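Local coordinates for protein Beta/alpha-amylase (PDB 3VOC) that hydrolyses alpha-1,4-glucosidic linkages of starch, this chain being the TIM-barrel beta-amylase part, which releases maltose from the non-reducing ends, at residues S123-G128 with Q250-K255; K131-L136 with G258-A263; A263-F268 with A315-T320; N267-S270 with R275-A278. All coordinates share one frame; numbering follows the deposited sequence.

Contact 1. Residues S123-G128 with Q250-K255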
loop_
_atom_site.group_PDB
_atom_site.type_symbol
_atom_site.label_atom_id
_atom_site.label_comp_id
_atom_site.label_asym_id
_atom_site.label_seq_id
_atom_site.Cartn_x
_atom_site.Cartn_y
_atom_site.Cartn_z
ATOM N N SER A 123 9.930 4.340 -8.752
ATOM C CA SER A 123 10.828 4.276 -7.605
ATOM C C SER A 123 10.824 5.608 -6.875
ATOM O O SER A 123 10.888 6.653 -7.526
ATOM C CB SER A 123 12.264 3.987 -8.061
ATOM O OG SER A 123 13.157 4.032 -6.955
ATOM N N PRO A 124 10.816 5.580 -5.526
ATOM C CA PRO A 124 11.013 6.797 -4.732
ATOM C C PRO A 124 12.348 7.465 -5.035
ATOM O O PRO A 124 12.515 8.651 -4.770
ATOM C CB PRO A 124 11.036 6.287 -3.297
ATOM C CG PRO A 124 10.303 5.018 -3.318
ATOM C CD PRO A 124 10.605 4.402 -4.672
ATOM N N LEU A 125 13.283 6.706 -5.593
ATOM C CA LEU A 125 14.607 7.249 -5.894
ATOM C C LEU A 125 14.645 8.139 -7.127
ATOM O O LEU A 125 15.635 8.833 -7.342
ATOM C CB LEU A 125 15.639 6.126 -6.046
ATOM C CG LEU A 125 15.802 5.198 -4.834
ATOM C CD1 LEU A 125 16.771 4.084 -5.205
ATOM C CD2 LEU A 125 16.260 5.937 -3.588
ATOM N N TRP A 126 13.608 8.099 -7.960
ATOM C CA TRP A 126 13.592 8.962 -9.143
ATOM C C TRP A 126 13.293 10.393 -8.729
ATOM O O TRP A 126 12.329 10.656 -7.998
ATOM C CB TRP A 126 12.592 8.479 -10.199
ATOM C CG TRP A 126 12.594 9.320 -11.438
ATOM C CD1 TRP A 126 13.698 9.804 -12.111
ATOM C CD2 TRP A 126 11.452 9.769 -12.176
ATOM N NE1 TRP A 126 13.303 10.536 -13.206
ATOM C CE2 TRP A 126 11.932 10.521 -13.278
ATOM C CE3 TRP A 126 10.069 9.595 -12.023
ATOM C CZ2 TRP A 126 11.075 11.116 -14.209
ATOM C CZ3 TRP A 126 9.212 10.185 -12.956
ATOM C CH2 TRP A 126 9.720 10.939 -14.035
ATOM N N SER A 127 14.139 11.312 -9.180
ATOM C CA SER A 127 13.951 12.740 -8.912
ATOM C C SER A 127 12.558 13.229 -9.309
ATOM O O SER A 127 12.022 14.159 -8.697
ATOM C CB SER A 127 15.033 13.572 -9.631
ATOM O OG SER A 127 15.042 13.319 -11.042
ATOM N N GLY A 128 11.966 12.604 -10.318
ATOM C CA GLY A 128 10.683 13.060 -10.842
ATOM C C GLY A 128 9.421 12.501 -10.200
ATOM O O GLY A 128 8.317 12.962 -10.508
ATOM N N GLN A 250 14.534 0.491 4.342
ATOM C CA GLN A 250 13.302 1.048 4.913
ATOM C C GLN A 250 13.242 2.573 4.797
ATOM O O GLN A 250 12.176 3.118 4.461
ATOM C CB GLN A 250 13.088 0.610 6.368
ATOM C CG GLN A 250 11.799 1.213 6.977
ATOM C CD GLN A 250 11.409 0.608 8.309
ATOM O OE1 GLN A 250 11.415 -0.613 8.476
ATOM N NE2 GLN A 250 11.048 1.467 9.269
ATOM N N SER A 251 14.369 3.257 5.049
ATOM C CA SER A 251 14.405 4.741 4.986
ATOM C C SER A 251 13.961 5.334 3.634
ATOM O O SER A 251 13.368 6.429 3.590
ATOM C CB SER A 251 15.783 5.307 5.393
ATOM O OG SER A 251 16.723 5.197 4.324
ATOM N N VAL A 252 14.249 4.618 2.544
ATOM C CA VAL A 252 13.784 4.994 1.207
ATOM C C VAL A 252 12.245 5.080 1.141
ATOM O O VAL A 252 11.692 6.068 0.631
ATOM C CB VAL A 252 14.358 4.048 0.114
ATOM C CG1 VAL A 252 13.720 4.302 -1.251
ATOM C CG2 VAL A 252 15.880 4.210 0.010
ATOM N N LEU A 253 11.564 4.064 1.657
ATOM C CA LEU A 253 10.102 4.099 1.777
ATOM C C LEU A 253 9.632 5.217 2.697
ATOM O O LEU A 253 8.648 5.903 2.398
ATOM C CB LEU A 253 9.559 2.756 2.282
ATOM C CG LEU A 253 9.852 1.534 1.405
ATOM C CD1 LEU A 253 9.402 0.254 2.126
ATOM C CD2 LEU A 253 9.155 1.661 0.034
ATOM N N GLU A 254 10.332 5.401 3.815
ATOM C CA GLU A 254 9.929 6.428 4.783
ATOM C C GLU A 254 10.032 7.830 4.180
ATOM O O GLU A 254 9.127 8.650 4.346
ATOM C CB GLU A 254 10.755 6.343 6.067
ATOM C CG GLU A 254 10.509 5.068 6.864
ATOM C CD GLU A 254 11.560 4.836 7.933
ATOM O OE1 GLU A 254 12.735 5.173 7.712
ATOM O OE2 GLU A 254 11.218 4.298 8.993
ATOM N N LYS A 255 11.125 8.097 3.465
ATOM C CA LYS A 255 11.278 9.395 2.815
ATOM C C LYS A 255 10.203 9.594 1.742
ATOM O O LYS A 255 9.640 10.687 1.600
ATOM C CB LYS A 255 12.670 9.563 2.206
ATOM C CG LYS A 255 12.850 10.934 1.540
ATOM C CD LYS A 255 14.304 11.209 1.177
ATOM C CE LYS A 255 14.451 12.575 0.503
ATOM N NZ LYS A 255 15.797 12.743 -0.132
#
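Val252, on helix 240-268, presents its CG1 methyl to both Pro124 and Leu125, neighbours in the turn that leads into helix 127-144. CG1 lies 3.8 Å from Leu125 CD2 and 3.9 Å from Pro124 CB. The second branch joins in, with Val252 CG2 at 4.0 Å from Leu125 CD2, which makes that leucine methyl span the valine fork. With CG1 of Val252 anti to its own backbone N (chi1 172°), the fork meets the proline and leucine side chains at about a right angle to each.

Behind these methyls, the turn holds itself in shape. It is a type I beta turn from Ser123 to Trp126, closed by Trp126 N to Ser123 O at 3.1 Å, and proline suits its second position because its ring already fixes the phi required. Ser123 OG accepts from Leu125 N at 3.0 Å, an ST turn that settles where the leucine begins. On the helix, Gln250 NE2 donates to Glu254 OE2 over 2.8 Å, nearly straight at 171° but from above the carboxylate plane. Glu254 OE1 continues to Arg307 in a salt bridge, tying this turn of the helix to helix 305-315.

Across the contact itself the chemistry is wholly aliphatic: a proline ring and two branched chains meet by close fit, partly shielded from solvent, while the polar bonds within each partner are consistent with holding these groups in place.

Contact 2. Residues K131-L136 with G258-A263. With CA (calcium ion), chain B.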
loop_
_atom_site.group_PDB
_atom_site.type_symbol
_atom_site.label_atom_id
_atom_site.label_comp_id
_atom_site.label_asym_id
_atom_site.label_seq_id
_atom_site.Cartn_x
_atom_site.Cartn_y
_atom_site.Cartn_z
ATOM N N LYS A 131 7.489 15.112 -7.952
ATOM C CA LYS A 131 6.954 16.159 -8.825
ATOM C C LYS A 131 5.720 15.642 -9.545
ATOM O O LYS A 131 4.693 16.308 -9.561
ATOM C CB LYS A 131 8.010 16.621 -9.849
ATOM C CG LYS A 131 7.528 17.764 -10.743
ATOM C CD LYS A 131 8.599 18.234 -11.728
ATOM C CE LYS A 131 8.084 19.427 -12.528
ATOM N NZ LYS A 131 8.901 19.649 -13.752
ATOM N N GLN A 132 5.828 14.461 -10.153
ATOM C CA GLN A 132 4.675 13.855 -10.835
ATOM C C GLN A 132 3.456 13.675 -9.918
ATOM O O GLN A 132 2.337 13.980 -10.322
ATOM C CB GLN A 132 5.048 12.534 -11.517
ATOM C CG GLN A 132 5.924 12.700 -12.773
ATOM C CD GLN A 132 5.270 13.527 -13.879
ATOM O OE1 GLN A 132 4.049 13.496 -14.073
ATOM N NE2 GLN A 132 6.094 14.258 -14.623
ATOM N N TYR A 133 3.663 13.207 -8.685
ATOM C CA TYR A 133 2.526 12.997 -7.781
ATOM C C TYR A 133 1.930 14.336 -7.361
ATOM O O TYR A 133 0.724 14.471 -7.231
ATOM C CB TYR A 133 2.932 12.208 -6.532
ATOM C CG TYR A 133 3.240 10.711 -6.726
ATOM C CD1 TYR A 133 3.668 10.194 -7.957
ATOM C CD2 TYR A 133 3.162 9.836 -5.649
ATOM C CE1 TYR A 133 3.968 8.830 -8.097
ATOM C CE2 TYR A 133 3.461 8.473 -5.782
ATOM C CZ TYR A 133 3.878 7.988 -7.005
ATOM O OH TYR A 133 4.194 6.655 -7.125
ATOM N N ASP A 134 2.800 15.316 -7.137
ATOM C CA ASP A 134 2.367 16.685 -6.800
ATOM C C ASP A 134 1.441 17.241 -7.896
ATOM O O ASP A 134 0.364 17.767 -7.591
ATOM C CB ASP A 134 3.607 17.574 -6.574
ATOM C CG ASP A 134 3.271 18.961 -6.017
ATOM O OD1 ASP A 134 2.193 19.167 -5.430
ATOM O OD2 ASP A 134 4.130 19.850 -6.156
ATOM N N GLU A 135 1.839 17.114 -9.166
ATOM C CA GLU A 135 0.983 17.551 -10.280
ATOM C C GLU A 135 -0.347 16.799 -10.323
ATOM O O GLU A 135 -1.390 17.389 -10.609
ATOM C CB GLU A 135 1.677 17.350 -11.631
ATOM C CG GLU A 135 2.979 18.141 -11.809
ATOM C CD GLU A 135 3.751 17.693 -13.039
ATOM O OE1 GLU A 135 3.680 16.494 -13.411
ATOM O OE2 GLU A 135 4.443 18.541 -13.634
ATOM N N LEU A 136 -0.298 15.487 -10.073
ATOM C CA LEU A 136 -1.511 14.661 -10.135
ATOM C C LEU A 136 -2.474 15.011 -8.985
ATOM O O LEU A 136 -3.704 15.084 -9.176
ATOM C CB LEU A 136 -1.133 13.170 -10.105
ATOM C CG LEU A 136 -2.283 12.156 -10.009
ATOM C CD1 LEU A 136 -3.129 12.225 -11.272
ATOM C CD2 LEU A 136 -1.739 10.755 -9.803
ATOM N N GLY A 258 7.015 10.589 3.355
ATOM C CA GLY A 258 7.149 12.017 3.686
ATOM C C GLY A 258 6.875 12.918 2.487
ATOM O O GLY A 258 6.158 13.928 2.586
ATOM N N VAL A 259 7.463 12.561 1.352
ATOM C CA VAL A 259 7.324 13.347 0.137
ATOM C C VAL A 259 5.866 13.354 -0.359
ATOM O O VAL A 259 5.309 14.412 -0.627
ATOM C CB VAL A 259 8.282 12.828 -0.964
ATOM C CG1 VAL A 259 7.923 13.423 -2.328
ATOM C CG2 VAL A 259 9.730 13.148 -0.587
ATOM N N ILE A 260 5.250 12.175 -0.458
ATOM C CA ILE A 260 3.888 12.081 -1.002
ATOM C C ILE A 260 2.865 12.619 -0.012
ATOM O O ILE A 260 1.872 13.219 -0.406
ATOM C CB ILE A 260 3.539 10.657 -1.530
ATOM C CG1 ILE A 260 3.418 9.644 -0.385
ATOM C CG2 ILE A 260 4.608 10.236 -2.553
ATOM C CD1 ILE A 260 3.041 8.211 -0.829
ATOM N N GLY A 261 3.139 12.436 1.277
ATOM C CA GLY A 261 2.286 12.978 2.326
ATOM C C GLY A 261 2.264 14.501 2.277
ATOM O O GLY A 261 1.212 15.114 2.402
ATOM N N ALA A 262 3.433 15.107 2.104
ATOM C CA ALA A 262 3.544 16.561 2.091
ATOM C C ALA A 262 2.864 17.117 0.844
ATOM O O ALA A 262 2.163 18.129 0.913
ATOM C CB ALA A 262 5.022 16.989 2.169
ATOM N N ALA A 263 3.052 16.442 -0.297
ATOM C CA ALA A 263 2.376 16.852 -1.515
ATOM C C ALA A 263 0.859 16.718 -1.380
ATOM O O ALA A 263 0.120 17.563 -1.875
ATOM C CB ALA A 263 2.891 16.070 -2.745
HETATM CA CA CA B . 2.457 15.087 -14.668
HETATM O O HOH W 1 1.230 14.279 -12.845
#
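Tyr133 and Asp134 of helix 127-144 pack against Ile260 and Ala263 of helix 240-268, two helices on the outside of a (beta/alpha)8, or TIM, barrel. The tyrosine ring lies alongside Ile260, pointing the same way, and its CD2 comes to 3.4 Å from Ile260 CG2, a snug approach. Ile260 holds CG1 in the crowded position between its backbone N and carbonyl carbon (chi1 69°), which leaves CG2 as the branch that meets the ring.

One turn along, alanine suits its place because a single methyl lets the backbones come close: Ala263 CB is 4.1 Å from Asp134 CA. Asp134 can then be followed outward. Its CB stands 4.2 Å from Ala263 CB, and CG, anti to the backbone N (chi1 -171°), carries the carboxylate past the same methyl, with OD1 also 4.2 Å from Ala263 CB. At the tip the two oxygens part company: OD1 takes a hydrogen bond from Asn267 ND2 and OD2 forms a salt bridge with Lys266, both further along the partner helix. The aspartate thus adds polar ties to an apolar seam.

Gln132 and Glu135, on either side of this pair in sequence, serve a calcium ion, whose site Glu48, Asp52 and Asn53 complete. Gln132 OE1 binds the calcium at 2.3 Å and Glu135 OE1 at 2.2 Å. A water, itself a calcium ligand, donates to Gln132 O over 2.8 Å, bringing the helix backbone into the second shell of the metal.

Contact 3. Residues A263-F268 with A315-T320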
loop_
_atom_site.group_PDB
_atom_site.type_symbol
_atom_site.label_atom_id
_atom_site.label_comp_id
_atom_site.label_asym_id
_atom_site.label_seq_id
_atom_site.Cartn_x
_atom_site.Cartn_y
_atom_site.Cartn_z
ATOM N N ALA A 263 3.052 16.442 -0.297
ATOM C CA ALA A 263 2.376 16.852 -1.515
ATOM C C ALA A 263 0.859 16.718 -1.380
ATOM O O ALA A 263 0.120 17.563 -1.875
ATOM C CB ALA A 263 2.891 16.070 -2.745
ATOM N N ALA A 264 0.392 15.662 -0.723
ATOM C CA ALA A 264 -1.056 15.480 -0.565
ATOM C C ALA A 264 -1.621 16.566 0.340
ATOM O O ALA A 264 -2.659 17.179 0.034
ATOM C CB ALA A 264 -1.369 14.104 -0.013
ATOM N N HIS A 265 -0.941 16.807 1.458
ATOM C CA HIS A 265 -1.376 17.845 2.388
ATOM C C HIS A 265 -1.421 19.199 1.712
ATOM O O HIS A 265 -2.374 19.953 1.882
ATOM C CB HIS A 265 -0.494 17.890 3.634
ATOM C CG HIS A 265 -0.896 16.900 4.678
ATOM N ND1 HIS A 265 -2.045 17.038 5.431
ATOM C CD2 HIS A 265 -0.299 15.761 5.108
ATOM C CE1 HIS A 265 -2.147 16.021 6.266
ATOM N NE2 HIS A 265 -1.104 15.229 6.087
ATOM N N LYS A 266 -0.399 19.487 0.920
ATOM C CA LYS A 266 -0.294 20.788 0.275
ATOM C C LYS A 266 -1.467 21.026 -0.670
ATOM O O LYS A 266 -2.046 22.117 -0.690
ATOM C CB LYS A 266 1.030 20.906 -0.474
ATOM C CG LYS A 266 1.234 22.267 -1.167
ATOM C CD LYS A 266 2.533 22.280 -1.964
ATOM C CE LYS A 266 2.360 21.557 -3.291
ATOM N NZ LYS A 266 3.480 21.823 -4.242
ATOM N N ASN A 267 -1.821 19.996 -1.432
ATOM C CA ASN A 267 -2.899 20.090 -2.406
ATOM C C ASN A 267 -4.307 19.890 -1.853
ATOM O O ASN A 267 -5.276 20.387 -2.429
ATOM C CB ASN A 267 -2.624 19.117 -3.551
ATOM C CG ASN A 267 -1.482 19.596 -4.441
ATOM O OD1 ASN A 267 -1.604 20.619 -5.094
ATOM N ND2 ASN A 267 -0.361 18.885 -4.428
ATOM N N PHE A 268 -4.431 19.161 -0.753
ATOM C CA PHE A 268 -5.759 18.740 -0.290
ATOM C C PHE A 268 -6.263 19.477 0.930
ATOM O O PHE A 268 -7.475 19.582 1.114
ATOM C CB PHE A 268 -5.814 17.228 0.009
ATOM C CG PHE A 268 -5.513 16.347 -1.175
ATOM C CD1 PHE A 268 -5.780 16.775 -2.487
ATOM C CD2 PHE A 268 -4.995 15.067 -0.978
ATOM C CE1 PHE A 268 -5.500 15.954 -3.588
ATOM C CE2 PHE A 268 -4.725 14.223 -2.068
ATOM C CZ PHE A 268 -4.971 14.662 -3.372
ATOM N N ALA A 315 4.157 12.372 9.298
ATOM C CA ALA A 315 3.587 12.875 8.041
ATOM C C ALA A 315 2.108 13.253 8.173
ATOM O O ALA A 315 1.491 13.771 7.221
ATOM C CB ALA A 315 3.779 11.863 6.919
ATOM N N ASP A 316 1.544 13.001 9.350
ATOM C CA ASP A 316 0.127 13.253 9.608
ATOM C C ASP A 316 -0.726 12.532 8.565
ATOM O O ASP A 316 -1.529 13.148 7.856
ATOM C CB ASP A 316 -0.182 14.760 9.653
ATOM C CG ASP A 316 -1.593 15.045 10.126
ATOM O OD1 ASP A 316 -2.069 14.314 11.004
ATOM O OD2 ASP A 316 -2.227 15.994 9.613
ATOM N N LEU A 317 -0.495 11.223 8.481
ATOM C CA LEU A 317 -1.259 10.285 7.654
ATOM C C LEU A 317 -1.859 9.191 8.519
ATOM O O LEU A 317 -1.218 8.705 9.471
ATOM C CB LEU A 317 -0.355 9.633 6.604
ATOM C CG LEU A 317 0.320 10.594 5.602
ATOM C CD1 LEU A 317 1.329 9.877 4.736
ATOM C CD2 LEU A 317 -0.709 11.303 4.721
ATOM N N ASP A 318 -3.087 8.799 8.191
ATOM C CA ASP A 318 -3.725 7.680 8.869
ATOM C C ASP A 318 -3.197 6.388 8.279
ATOM O O ASP A 318 -2.726 6.372 7.145
ATOM C CB ASP A 318 -5.245 7.754 8.716
ATOM C CG ASP A 318 -5.866 8.901 9.512
ATOM O OD1 ASP A 318 -5.146 9.633 10.210
ATOM O OD2 ASP A 318 -7.094 9.052 9.456
ATOM N N LEU A 319 -3.274 5.312 9.051
ATOM C CA LEU A 319 -2.698 4.034 8.622
ATOM C C LEU A 319 -3.798 3.036 8.311
ATOM O O LEU A 319 -4.673 2.787 9.147
ATOM C CB LEU A 319 -1.767 3.473 9.714
ATOM C CG LEU A 319 -1.254 2.035 9.534
ATOM C CD1 LEU A 319 -0.403 2.006 8.303
ATOM C CD2 LEU A 319 -0.431 1.590 10.754
ATOM N N THR A 320 -3.751 2.469 7.107
ATOM C CA THR A 320 -4.623 1.366 6.747
ATOM C C THR A 320 -3.787 0.091 6.829
ATOM O O THR A 320 -2.676 0.006 6.266
ATOM C CB THR A 320 -5.217 1.546 5.334
ATOM O OG1 THR A 320 -6.076 2.696 5.329
ATOM C CG2 THR A 320 -6.002 0.291 4.880
#
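Asp316, which faces His265 across this contact, takes a positive phi in the Schellman motif that ends helix 305-315, just before the chain runs on into strand 318-321. His265 comes from helix 240-268, and its side chain reaches from the last turns of that helix to the turn that ends helix 305-315.

With CG of His265 beside the backbone N (chi1 -84°), the ring edge is carried to the turn. NE2 donates to Asp316 O over 2.8 Å. The acceptor lies in the ring plane, yet the donor stands 41° above the carbonyl plane and the N-H is bent, at 147°. Ala315 O, also at the ring edge, is 3.2 Å from His265 NE2. The Asp316 carboxylate lies nearly parallel to the ring, its OD2 3.3 Å from His265 CE1, while OD1 makes a salt bridge with Arg275. Leu317 brings an apolar methyl to the same place, CD2 lying 4.2 Å from His265 NE2.

On the other side of the imidazole, ND1 is hydrogen-bonded to Asp269 OD2, so both ring nitrogens have partners and the ring is fixed against turning. With an alanine here, Asp316 O would probably lose this donor, Asp269 its imidazole mate, and a gap would open beside Leu317.

Histidine suits the place because it can serve a partner at each nitrogen. Asp269 and the carbonyl-rich helix end would tend to favour a protonated ring, Asp316 probably contributing less because Arg275 also pairs with it, which would make the contact partly electrostatic.

Contact 4. Residues N267-S270 with R275-A278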
loop_
_atom_site.group_PDB
_atom_site.type_symbol
_atom_site.label_atom_id
_atom_site.label_comp_id
_atom_site.label_asym_id
_atom_site.label_seq_id
_atom_site.Cartn_x
_atom_site.Cartn_y
_atom_site.Cartn_z
ATOM N N ASN A 267 -1.821 19.996 -1.432
ATOM C CA ASN A 267 -2.899 20.090 -2.406
ATOM C C ASN A 267 -4.307 19.890 -1.853
ATOM O O ASN A 267 -5.276 20.387 -2.429
ATOM C CB ASN A 267 -2.624 19.117 -3.551
ATOM C CG ASN A 267 -1.482 19.596 -4.441
ATOM O OD1 ASN A 267 -1.604 20.619 -5.094
ATOM N ND2 ASN A 267 -0.361 18.885 -4.428
ATOM N N PHE A 268 -4.431 19.161 -0.753
ATOM C CA PHE A 268 -5.759 18.740 -0.290
ATOM C C PHE A 268 -6.263 19.477 0.930
ATOM O O PHE A 268 -7.475 19.582 1.114
ATOM C CB PHE A 268 -5.814 17.228 0.009
ATOM C CG PHE A 268 -5.513 16.347 -1.175
ATOM C CD1 PHE A 268 -5.780 16.775 -2.487
ATOM C CD2 PHE A 268 -4.995 15.067 -0.978
ATOM C CE1 PHE A 268 -5.500 15.954 -3.588
ATOM C CE2 PHE A 268 -4.725 14.223 -2.068
ATOM C CZ PHE A 268 -4.971 14.662 -3.372
ATOM N N ASP A 269 -5.356 19.945 1.788
ATOM C CA ASP A 269 -5.780 20.445 3.098
ATOM C C ASP A 269 -6.646 21.690 3.023
ATOM O O ASP A 269 -7.532 21.857 3.849
ATOM C CB ASP A 269 -4.598 20.683 4.040
ATOM C CG ASP A 269 -4.034 19.385 4.602
ATOM O OD1 ASP A 269 -4.530 18.299 4.242
ATOM O OD2 ASP A 269 -3.067 19.452 5.369
ATOM N N SER A 270 -6.402 22.549 2.042
ATOM C CA SER A 270 -7.221 23.767 1.892
ATOM C C SER A 270 -8.392 23.599 0.907
ATOM O O SER A 270 -9.165 24.523 0.698
ATOM C CB SER A 270 -6.342 24.957 1.510
ATOM O OG SER A 270 -5.791 24.754 0.226
ATOM N N ARG A 275 -8.873 13.803 6.513
ATOM C CA ARG A 275 -7.758 12.874 6.796
ATOM C C ARG A 275 -7.240 12.235 5.505
ATOM O O ARG A 275 -8.026 11.871 4.622
ATOM C CB ARG A 275 -8.193 11.745 7.752
ATOM C CG ARG A 275 -8.621 12.181 9.162
ATOM C CD ARG A 275 -7.571 13.065 9.826
ATOM N NE ARG A 275 -6.292 12.372 9.954
ATOM C CZ ARG A 275 -5.147 12.960 10.280
ATOM N NH1 ARG A 275 -5.104 14.267 10.505
ATOM N NH2 ARG A 275 -4.025 12.246 10.362
ATOM N N ILE A 276 -5.919 12.100 5.415
ATOM C CA ILE A 276 -5.274 11.437 4.293
ATOM C C ILE A 276 -4.607 10.186 4.857
ATOM O O ILE A 276 -4.003 10.219 5.945
ATOM C CB ILE A 276 -4.217 12.363 3.636
ATOM C CG1 ILE A 276 -4.866 13.695 3.227
ATOM C CG2 ILE A 276 -3.536 11.678 2.424
ATOM C CD1 ILE A 276 -3.867 14.823 2.912
ATOM N N GLY A 277 -4.727 9.082 4.125
ATOM C CA GLY A 277 -4.137 7.841 4.585
ATOM C C GLY A 277 -3.258 7.142 3.563
ATOM O O GLY A 277 -3.266 7.468 2.366
ATOM N N ALA A 278 -2.517 6.152 4.037
ATOM C CA ALA A 278 -1.747 5.277 3.164
ATOM C C ALA A 278 -1.727 3.896 3.812
ATOM O O ALA A 278 -2.140 3.739 4.967
ATOM C CB ALA A 278 -0.322 5.810 2.944
#
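In Ile276, CG1 anti to the carbonyl carbon (chi1 -55°) and an extended chi2 (165°) send CD1 out to Phe268 and Asp269. This is where, in the (beta/alpha)8 barrel, helix 240-268 gives way to strand 275-279 through a short loop, the second half of a beta-alpha-beta crossover that began at strand 153-156.

The methyl arrives at the edge of the phenylalanine ring, near its plane, with Ile276 CD1 4.1 Å from Phe268 CD2, and the two side chains cross at about a right angle. A flat aromatic suits the spot because its remaining surface can serve other neighbours: Phe268 also packs on Ile154 of the adjoining strand and on Phe140 and Ala141 of helix 127-144. Isoleucine, a good strand former with a long branch, spans from the sheet to the helix, touching Ala264 there as well as Leu156 of strand 153-156 and Leu317, just before strand 318-321. Arg275 points its CB away from residues 267-270 and pairs instead with Asp318 in a salt bridge.

Asp269 closes the arrangement at its more exposed margin: with OD2 engaged by His265, OD1 rests 3.8 Å from Ile276 CD1.

In the fold
Helix 240-268 takes part in all four contacts, which follow it from 250 to its end. Contacts 1 and 2, with centres 12 Å apart, pair it with helix 127-144 and the turn before it; Trp126 packs on Gln132 between them. Contact 2 lies about 10 Å from contact 3, centre to centre, and shares Ala263 with it. Contacts 3 and 4, with centres 4 Å apart, share Asn267 and Phe268 and join the helix end to strand 275-279 and to the turn leading into its neighbour, strand 318-321. Along the chain, contacts 1 and 2 interleave, and 3 and 4 follow, contact 3 starting where contact 2 ends. One long helix thus connects the calcium-bearing helix to the barrel's central sheet.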